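Local coordinates for protein D-ribitol-5-phosphate phosphatase (Bacteroides thetaiotaomicron, PDB 4JB3) that removes the phosphate from D-ribitol 5-phosphate and D-ribitol 1-phosphate, and also dephosphorylates 5-amino-6-(5-phospho-D-ribitylamino)uracil, so it could take part in riboflavin biosynthesis, at residues T57-K61 / Y62-G66; R91-M95 / E96-Q100; S182-P186 / S187-F191; I199-G202 / K203-F207. All blocks are in the same frame, centred on the assembly; numbering follows the deposited sequence.

Contact 1. Residues T57-K61 / Y62-G66. With GOL (glycerol), chain C.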
# COMPACT_ATOMS: atom_id res chain seq x y z
N THR A 57 18.30 10.97 0.82
CA THR A 57 18.09 11.37 2.22
C THR A 57 16.61 11.65 2.52
O THR A 57 16.17 11.57 3.66
CB THR A 57 18.98 12.59 2.58
OG1 THR A 57 20.36 12.24 2.43
CG2 THR A 57 18.75 13.03 4.02
N ARG A 58 15.84 11.96 1.48
CA ARG A 58 14.43 12.34 1.64
C ARG A 58 13.45 11.16 1.65
O ARG A 58 12.55 11.11 2.49
CB ARG A 58 14.03 13.36 0.57
CG ARG A 58 14.73 14.70 0.72
CD ARG A 58 14.28 15.71 -0.34
NE ARG A 58 15.13 16.89 -0.33
CZ ARG A 58 14.88 18.00 0.36
NH1 ARG A 58 13.78 18.09 1.09
NH2 ARG A 58 15.73 19.01 0.31
N LEU A 59 13.62 10.22 0.74
CA LEU A 59 12.62 9.18 0.52
C LEU A 59 12.69 8.03 1.53
O LEU A 59 13.77 7.61 1.93
CB LEU A 59 12.73 8.63 -0.90
CG LEU A 59 12.59 9.66 -2.01
CD1 LEU A 59 12.65 8.95 -3.36
CD2 LEU A 59 11.29 10.43 -1.88
N ASP A 60 11.52 7.54 1.94
CA ASP A 60 11.44 6.43 2.90
C ASP A 60 10.64 5.26 2.33
O ASP A 60 9.85 5.43 1.40
CB ASP A 60 10.81 6.91 4.21
CG ASP A 60 11.10 5.97 5.37
OD1 ASP A 60 12.26 5.95 5.83
OD2 ASP A 60 10.17 5.26 5.83
N LYS A 61 10.83 4.08 2.91
CA LYS A 61 10.11 2.89 2.46
C LYS A 61 8.74 2.77 3.14
O LYS A 61 7.85 2.09 2.62
CB LYS A 61 10.94 1.65 2.78
CG LYS A 61 10.78 0.49 1.80
CD LYS A 61 11.65 -0.67 2.22
CE LYS A 61 13.06 -0.19 2.54
NZ LYS A 61 13.95 -1.27 3.04
N TYR A 62 8.56 3.44 4.28
CA TYR A 62 7.41 3.17 5.15
C TYR A 62 6.61 4.40 5.56
O TYR A 62 5.39 4.32 5.71
CB TYR A 62 7.87 2.47 6.43
CG TYR A 62 8.68 1.23 6.20
CD1 TYR A 62 8.11 0.09 5.66
CD2 TYR A 62 10.03 1.20 6.53
CE1 TYR A 62 8.86 -1.05 5.45
CE2 TYR A 62 10.78 0.06 6.33
CZ TYR A 62 10.20 -1.05 5.78
OH TYR A 62 10.96 -2.18 5.58
N HIS A 63 7.30 5.51 5.76
CA HIS A 63 6.69 6.72 6.27
C HIS A 63 7.44 7.94 5.75
O HIS A 63 8.56 8.22 6.18
CB HIS A 63 6.72 6.71 7.80
CG HIS A 63 6.05 7.88 8.44
ND1 HIS A 63 4.71 7.90 8.76
CD2 HIS A 63 6.55 9.08 8.84
CE1 HIS A 63 4.41 9.07 9.32
NE2 HIS A 63 5.51 9.80 9.38
N GLN A 64 6.82 8.67 4.82
CA GLN A 64 7.47 9.84 4.25
C GLN A 64 7.48 10.99 5.25
O GLN A 64 6.73 10.97 6.23
CB GLN A 64 6.77 10.29 2.97
CG GLN A 64 6.54 9.18 1.95
CD GLN A 64 7.80 8.42 1.60
OE1 GLN A 64 8.90 8.97 1.61
NE2 GLN A 64 7.63 7.14 1.29
N THR A 65 8.35 11.96 5.01
CA THR A 65 8.42 13.18 5.81
C THR A 65 8.37 14.40 4.90
O THR A 65 8.34 14.27 3.67
CB THR A 65 9.70 13.24 6.65
OG1 THR A 65 10.84 13.22 5.78
CG2 THR A 65 9.77 12.05 7.59
N GLY A 66 8.35 15.59 5.49
CA GLY A 66 8.33 16.82 4.71
C GLY A 66 7.14 16.91 3.78
O GLY A 66 6.04 16.47 4.12
C1 GOL C . 6.05 4.02 0.33
O1 GOL C . 5.74 3.19 1.42
C2 GOL C . 4.83 4.89 0.03
O2 GOL C . 4.82 5.99 0.92
C3 GOL C . 4.90 5.37 -1.42
O3 GOL C . 3.64 5.88 -1.81
O HOH W 1 9.89 11.38 2.55
O HOH W 2 11.33 14.37 2.73

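Contact 2. Residues R91-M95 / E96-Q100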
# COMPACT_ATOMS: atom_id res chain seq x y z
N ARG A 91 13.11 23.79 -10.85
CA ARG A 91 12.40 23.90 -12.12
C ARG A 91 10.94 23.46 -12.05
O ARG A 91 10.56 22.68 -11.19
CB ARG A 91 13.15 23.16 -13.25
CG ARG A 91 12.98 21.66 -13.28
CD ARG A 91 13.24 21.16 -14.70
NE ARG A 91 13.15 19.71 -14.82
CZ ARG A 91 12.07 19.04 -15.22
NH1 ARG A 91 10.96 19.69 -15.55
NH2 ARG A 91 12.10 17.72 -15.29
N GLU A 92 10.14 24.00 -12.96
CA GLU A 92 8.72 23.69 -13.02
C GLU A 92 8.50 22.29 -13.56
O GLU A 92 8.99 21.95 -14.65
CB GLU A 92 8.02 24.69 -13.93
CG GLU A 92 6.52 24.49 -14.06
CD GLU A 92 5.73 25.48 -13.24
OE1 GLU A 92 6.34 26.16 -12.39
OE2 GLU A 92 4.50 25.58 -13.45
N LEU A 93 7.79 21.47 -12.80
CA LEU A 93 7.54 20.10 -13.19
C LEU A 93 6.14 19.97 -13.75
O LEU A 93 5.24 20.70 -13.35
CB LEU A 93 7.68 19.19 -11.98
CG LEU A 93 9.00 19.25 -11.22
CD1 LEU A 93 8.89 18.40 -9.97
CD2 LEU A 93 10.15 18.75 -12.10
N THR A 94 5.95 19.04 -14.68
CA THR A 94 4.60 18.68 -15.11
C THR A 94 4.04 17.61 -14.19
O THR A 94 4.79 16.91 -13.49
CB THR A 94 4.56 18.14 -16.54
OG1 THR A 94 5.24 16.88 -16.60
CG2 THR A 94 5.17 19.14 -17.52
N MET A 95 2.72 17.45 -14.22
CA MET A 95 2.12 16.39 -13.43
C MET A 95 2.60 15.03 -13.88
O MET A 95 2.82 14.14 -13.06
CB MET A 95 0.59 16.47 -13.50
CG MET A 95 0.01 17.64 -12.73
SD MET A 95 0.17 17.33 -10.95
CE MET A 95 -1.32 16.40 -10.64
N GLU A 96 2.78 14.86 -15.19
CA GLU A 96 3.15 13.54 -15.69
C GLU A 96 4.56 13.13 -15.26
O GLU A 96 4.78 11.97 -14.93
CB GLU A 96 3.00 13.45 -17.21
CG GLU A 96 3.23 12.05 -17.77
CD GLU A 96 2.22 11.02 -17.26
OE1 GLU A 96 1.09 11.41 -16.88
OE2 GLU A 96 2.56 9.82 -17.25
N GLU A 97 5.50 14.06 -15.25
CA GLU A 97 6.83 13.63 -14.84
C GLU A 97 6.89 13.42 -13.33
O GLU A 97 7.67 12.60 -12.85
CB GLU A 97 7.91 14.59 -15.32
CG GLU A 97 7.87 15.92 -14.67
CD GLU A 97 8.85 16.86 -15.33
OE1 GLU A 97 8.49 18.03 -15.59
OE2 GLU A 97 10.01 16.44 -15.59
N THR A 98 6.03 14.12 -12.59
CA THR A 98 5.95 13.92 -11.15
C THR A 98 5.35 12.55 -10.86
O THR A 98 5.84 11.81 -9.99
CB THR A 98 5.16 15.05 -10.48
OG1 THR A 98 5.78 16.31 -10.81
CG2 THR A 98 5.16 14.87 -8.96
N LYS A 99 4.30 12.20 -11.60
CA LYS A 99 3.69 10.87 -11.49
C LYS A 99 4.71 9.79 -11.82
O LYS A 99 4.82 8.80 -11.08
CB LYS A 99 2.49 10.74 -12.42
CG LYS A 99 1.83 9.36 -12.39
CD LYS A 99 0.60 9.32 -13.27
CE LYS A 99 0.05 7.91 -13.38
NZ LYS A 99 -1.23 7.90 -14.15
N GLN A 100 5.47 9.98 -12.90
CA GLN A 100 6.44 8.96 -13.29
C GLN A 100 7.51 8.75 -12.23
O GLN A 100 7.96 7.62 -12.01
CB GLN A 100 7.04 9.25 -14.67
CG GLN A 100 6.03 9.09 -15.81
CD GLN A 100 5.32 7.74 -15.78
OE1 GLN A 100 5.95 6.69 -15.62
NE2 GLN A 100 4.00 7.77 -15.93

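Contact 3. Residues S182-P186 / S187-F191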
# COMPACT_ATOMS: atom_id res chain seq x y z
N SER A 182 -15.40 0.35 8.95
CA SER A 182 -15.59 -0.99 8.40
C SER A 182 -16.35 -1.89 9.35
O SER A 182 -16.89 -2.91 8.92
CB SER A 182 -14.23 -1.64 8.11
OG SER A 182 -13.51 -1.88 9.31
N HIS A 183 -16.34 -1.53 10.63
CA HIS A 183 -16.91 -2.35 11.71
C HIS A 183 -16.18 -3.68 11.93
O HIS A 183 -16.76 -4.59 12.52
CB HIS A 183 -18.40 -2.62 11.49
CG HIS A 183 -19.21 -1.41 11.15
ND1 HIS A 183 -19.17 -0.25 11.89
CD2 HIS A 183 -20.10 -1.20 10.15
CE1 HIS A 183 -19.99 0.64 11.35
NE2 HIS A 183 -20.57 0.09 10.30
N VAL A 184 -14.95 -3.82 11.47
CA VAL A 184 -14.24 -5.06 11.76
C VAL A 184 -13.92 -5.18 13.25
O VAL A 184 -13.74 -4.17 13.95
CB VAL A 184 -12.93 -5.24 10.94
CG1 VAL A 184 -13.21 -5.20 9.44
CG2 VAL A 184 -11.88 -4.19 11.32
N ILE A 185 -13.88 -6.42 13.73
CA ILE A 185 -13.35 -6.69 15.06
C ILE A 185 -11.87 -6.97 14.85
O ILE A 185 -11.52 -7.89 14.11
CB ILE A 185 -14.01 -7.92 15.66
CG1 ILE A 185 -15.53 -7.73 15.73
CG2 ILE A 185 -13.40 -8.24 17.03
CD1 ILE A 185 -15.97 -6.58 16.61
N PRO A 186 -10.99 -6.16 15.46
CA PRO A 186 -9.56 -6.36 15.21
C PRO A 186 -9.06 -7.79 15.44
O PRO A 186 -8.26 -8.26 14.63
CB PRO A 186 -8.90 -5.35 16.15
CG PRO A 186 -9.91 -4.23 16.22
CD PRO A 186 -11.25 -4.94 16.24
N SER A 187 -9.54 -8.48 16.47
CA SER A 187 -9.02 -9.83 16.75
C SER A 187 -9.43 -10.86 15.69
O SER A 187 -8.85 -11.94 15.61
CB SER A 187 -9.45 -10.30 18.14
OG SER A 187 -10.82 -10.59 18.17
N GLU A 188 -10.43 -10.51 14.88
CA GLU A 188 -10.89 -11.36 13.79
C GLU A 188 -10.34 -10.86 12.46
O GLU A 188 -10.83 -11.25 11.39
CB GLU A 188 -12.42 -11.37 13.72
CG GLU A 188 -13.09 -11.94 14.97
CD GLU A 188 -14.61 -11.87 14.94
OE1 GLU A 188 -15.18 -11.05 14.18
OE2 GLU A 188 -15.23 -12.64 15.69
N THR A 189 -9.33 -10.01 12.52
CA THR A 189 -8.80 -9.37 11.32
C THR A 189 -7.30 -9.58 11.23
O THR A 189 -6.58 -9.36 12.21
CB THR A 189 -9.09 -7.86 11.35
OG1 THR A 189 -10.50 -7.65 11.50
CG2 THR A 189 -8.62 -7.19 10.07
N LEU A 190 -6.83 -10.01 10.06
CA LEU A 190 -5.40 -10.15 9.82
C LEU A 190 -4.89 -8.94 9.06
O LEU A 190 -5.34 -8.65 7.95
CB LEU A 190 -5.11 -11.42 9.00
CG LEU A 190 -3.61 -11.68 8.80
CD1 LEU A 190 -2.92 -12.08 10.09
CD2 LEU A 190 -3.43 -12.76 7.75
N PHE A 191 -3.93 -8.25 9.67
CA PHE A 191 -3.31 -7.08 9.08
C PHE A 191 -1.98 -7.49 8.48
O PHE A 191 -1.12 -8.02 9.17
CB PHE A 191 -3.13 -6.00 10.15
CG PHE A 191 -2.40 -4.77 9.67
CD1 PHE A 191 -2.82 -4.07 8.55
CD2 PHE A 191 -1.30 -4.30 10.38
CE1 PHE A 191 -2.14 -2.92 8.13
CE2 PHE A 191 -0.63 -3.16 9.97
CZ PHE A 191 -1.05 -2.47 8.85
O HOH W 3 -15.03 -8.78 12.30

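Contact 4. Residues I199-G202 / K203-F207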
# COMPACT_ATOMS: atom_id res chain seq x y z
N ILE A 199 3.09 -2.75 11.91
CA ILE A 199 2.73 -4.02 12.54
C ILE A 199 2.58 -3.84 14.06
O ILE A 199 1.63 -4.36 14.66
CB ILE A 199 3.77 -5.10 12.21
CG1 ILE A 199 3.66 -5.51 10.73
CG2 ILE A 199 3.62 -6.32 13.12
CD1 ILE A 199 2.43 -6.37 10.40
N HIS A 200 3.49 -3.10 14.68
CA HIS A 200 3.43 -2.93 16.12
C HIS A 200 2.17 -2.20 16.58
O HIS A 200 1.55 -2.61 17.57
CB HIS A 200 4.70 -2.28 16.65
CG HIS A 200 5.92 -3.10 16.42
ND1 HIS A 200 5.97 -4.45 16.69
CD2 HIS A 200 7.15 -2.76 15.94
CE1 HIS A 200 7.18 -4.91 16.39
NE2 HIS A 200 7.91 -3.90 15.94
N ILE A 201 1.78 -1.14 15.88
CA ILE A 201 0.55 -0.46 16.26
C ILE A 201 -0.67 -1.34 15.96
O ILE A 201 -1.61 -1.38 16.75
CB ILE A 201 0.44 0.94 15.63
CG1 ILE A 201 -0.85 1.63 16.09
CG2 ILE A 201 0.47 0.88 14.13
CD1 ILE A 201 -0.82 2.03 17.54
N GLY A 202 -0.64 -2.07 14.85
CA GLY A 202 -1.71 -3.01 14.55
C GLY A 202 -1.90 -4.02 15.67
O GLY A 202 -3.03 -4.27 16.11
N LYS A 203 -0.80 -4.59 16.15
CA LYS A 203 -0.84 -5.55 17.26
C LYS A 203 -1.42 -4.92 18.51
O LYS A 203 -2.24 -5.53 19.19
CB LYS A 203 0.55 -6.11 17.54
CG LYS A 203 1.01 -7.16 16.56
CD LYS A 203 2.50 -7.39 16.69
CE LYS A 203 2.80 -8.77 17.22
NZ LYS A 203 4.19 -8.84 17.77
N GLU A 204 -0.98 -3.70 18.82
CA GLU A 204 -1.46 -2.97 19.99
C GLU A 204 -2.98 -2.76 19.96
O GLU A 204 -3.65 -2.82 21.00
CB GLU A 204 -0.75 -1.62 20.07
CG GLU A 204 -1.12 -0.74 21.25
CD GLU A 204 -0.25 0.49 21.34
OE1 GLU A 204 0.97 0.39 21.06
OE2 GLU A 204 -0.78 1.57 21.69
N LEU A 205 -3.51 -2.53 18.77
CA LEU A 205 -4.94 -2.31 18.59
C LEU A 205 -5.75 -3.59 18.49
O LEU A 205 -6.99 -3.55 18.39
CB LEU A 205 -5.20 -1.45 17.36
CG LEU A 205 -4.56 -0.07 17.44
CD1 LEU A 205 -4.74 0.66 16.13
CD2 LEU A 205 -5.20 0.69 18.58
N GLY A 206 -5.07 -4.73 18.54
CA GLY A 206 -5.77 -6.00 18.65
C GLY A 206 -5.81 -6.85 17.41
O GLY A 206 -6.34 -7.96 17.44
N PHE A 207 -5.22 -6.37 16.32
CA PHE A 207 -5.18 -7.14 15.08
C PHE A 207 -4.27 -8.34 15.20
O PHE A 207 -3.24 -8.30 15.89
CB PHE A 207 -4.66 -6.27 13.94
CG PHE A 207 -5.61 -5.19 13.53
CD1 PHE A 207 -6.61 -5.45 12.62
CD2 PHE A 207 -5.52 -3.91 14.09
CE1 PHE A 207 -7.49 -4.45 12.24
CE2 PHE A 207 -6.41 -2.90 13.71
CZ PHE A 207 -7.39 -3.19 12.78
O HOH W 4 4.70 -5.91 18.60

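Contact 1. Residues T57-K61 / Y62-G66
Asp60 and Gln64 close this hairpin-like loop through two opposed bonds between the backbone of one and the side-chain amide of the other. Asp60 N donates to Gln64 OE1 at 3.0 Å, and Gln64 NE2 returns a bond to Asp60 O at 2.8 Å, arriving well above the plane of that carbonyl. The bend of the Gln64 chain at its second torsion (chi2 -53°) folds the amide back across the loop, and the two bonds fix its rotation. Gln64 NE2 has a second acceptor, glycerol O2 at 3.1 Å, reached almost straight (169°). The same glycerol donates through O1 to Lys61 O and is also bonded to Glu72. On the other side of the loop, Asp60 holds its carboxylate beside its own carbonyl carbon (chi1 -162°). There Asp60 OD2 takes two amides: His63 N, 2.9 Å away, meets it on the anti side, and Tyr62 N, also 2.9 Å away, from above the carboxylate plane. Lys61 and Tyr62 run alongside each other, and Lys61 CB sits 3.9 Å from the Tyr62 ring centroid, over one face, a CH-pi contact. Nearer the open end, water 1 accepts from Thr65 N and lies 2.7 Å from Arg58 O. The Tyr62 side chain comes within about 3 Å of that of Asp194, a sodium ligand here. The Asp60 OD2 to Tyr62 N bond defines an Asx turn, placed in a loop between helices 55-58 and 66-72 that reaches the metal site of this HAD phosphatase, consistent with the closed lid.

Contact 2. Residues R91-M95 / E96-Q100
Glu97 OE1 is gripped by two donors: Thr94 N at 2.9 Å, which uses the anti lone pair, and Arg91 NH1 at 3.0 Å, which approaches on the syn side and somewhat out of the carboxylate plane. The second oxygen of the same group, Glu97 OE2, completes a two-pronged salt bridge with Arg91 NH2; the modelled separation of 2.5 Å is shorter than usual, so its exact value deserves caution. OE2 lies at the edge of the guanidinium, but the two flat groups are turned 43° against each other and are therefore not coplanar. Leu93 CD2 lies over the centre of one face of the Arg91 guanidinium, 3.6 Å above its plane. Glu97 reaches back because its CG sits between the backbone N and the carbonyl carbon (chi1 68°), after which the extended chain carries the carboxylate to Thr94 N and Arg91. In return, Thr94 OG1 accepts from Glu97 N at 3.1 Å, and the two side chains cross nearly at right angles. Thr94 O is held twice as well: Thr98 OG1 donates at 2.9 Å and Thr98 N at 3.2 Å, from opposite faces of the carbonyl plane, satisfying the hydroxyl of a buried threonine. Leu93 CB packs on that hydroxyl, while the Leu93 and Thr98 side chains also touch helix 78-89. With Thr94 at the N-cap and Glu97 three residues on, each side chain bonded to the other's backbone N, the arrangement is a capping box that starts helix 95-103.

Contact 3. Residues S182-P186 / S187-F191
A short 3-10 turn leads the chain from helix 172-182 into strand 189-192 of the parallel sheet, and Ile185 and Pro186 supply its acceptors. Two backbone bonds span three residues each: Glu188 N to Ile185 O at 2.9 Å, and Thr189 N to Pro186 O at 2.9 Å. Ile185 O is shared. Besides Glu188 N, Ile185 O takes Thr189 OG1, which donates at 2.8 Å, and these donors meet the oxygen from opposite faces of its plane, each about 50° out of it. The Thr189 hydroxyl is positioned by a first torsion that sets OG1 beside the backbone N (chi1 -56°); it also receives a bond from Asn26, on the neighbouring strand. Val184 lies across this side chain nearly at a right angle, its CB 3.5 Å from Thr189 OG1, so a buried hydroxyl that is already hydrogen-bonded also has an apolar neighbour. Upstream, Val184 N donates to Ser182 OG, an ST turn at the end of the helix. Ile185 and Glu188 run alongside each other, with Glu188 OE1 at 3.7 Å from Ile185 CB. Glu188 OE2 makes a salt bridge with Lys25, while OE1 accepts from water 3, which in turn accepts from Ile185 N at 3.0 Å.

Contact 4. Residues I199-G202 / K203-F207
Ile201 and Leu205, one helical turn apart, slant across each other and meet through Ile201 CG1 and Leu205 CD1 at 4.0 Å; both side chains continue this apolar surface onto Phe175 of helix 172-182. Ile201 holds CG1 beside its carbonyl carbon (chi1 -179°) and bends CD1 towards the carboxylate end of Glu204, which it meets at a slant with Ile201 CD1 4.1 Å from Glu204 CD. On another side of the helix, the Ile199 methyl CG2 touches Lys203 CD at 3.9 Å, so the aliphatic part of the lysine lies against the isoleucine. Phe207, beyond the helix, is turned edge-on: Gly202 O lies in the ring plane, 3.2 Å from Phe207 CD2. The same oxygen, Gly202 O, accepts from Phe207 N at 3.0 Å and, weakly, from Leu205 N. Together with Gly206 N to Lys203 O, also 3.0 Å, the Phe207 bond makes the Schellman motif that ends helix 196-204, with Gly206 at positive phi (106°). The chain then enters strand 208-210, completing a beta-alpha-beta unit. Beside the helix, water 4 accepts from Lys203 NZ and lies 2.7 Å from His200 ND1. A lysine charge so near would probably disfavour a protonated imidazole, whereas at the helix end Phe207 N and Gly206 N cap the carbonyls of Gly202 and Lys203 in place of the regular helical pattern.

In the fold
Contacts 3 and 4 are neighbours in the sheet-bearing part, their centres about 11 Å apart. They touch directly: Pro186 CB lies 3.5 Å from Leu205 O, and Thr189 CG2 3.7 Å from Phe207 CE1, so the turn into strand 189-192 packs on the end of the helix that follows it. Contact 1 touches neither, but it comes close to the metal site. The side chain of Tyr62 is about 5 Å from the sodium ion held by Asp30, Gly32 and Asp194, while that of Ile199 in contact 4 is about 9 Å away. Contact 2 is remote, about 19 Å from contact 1 and 39 Å from contact 3, centre to centre.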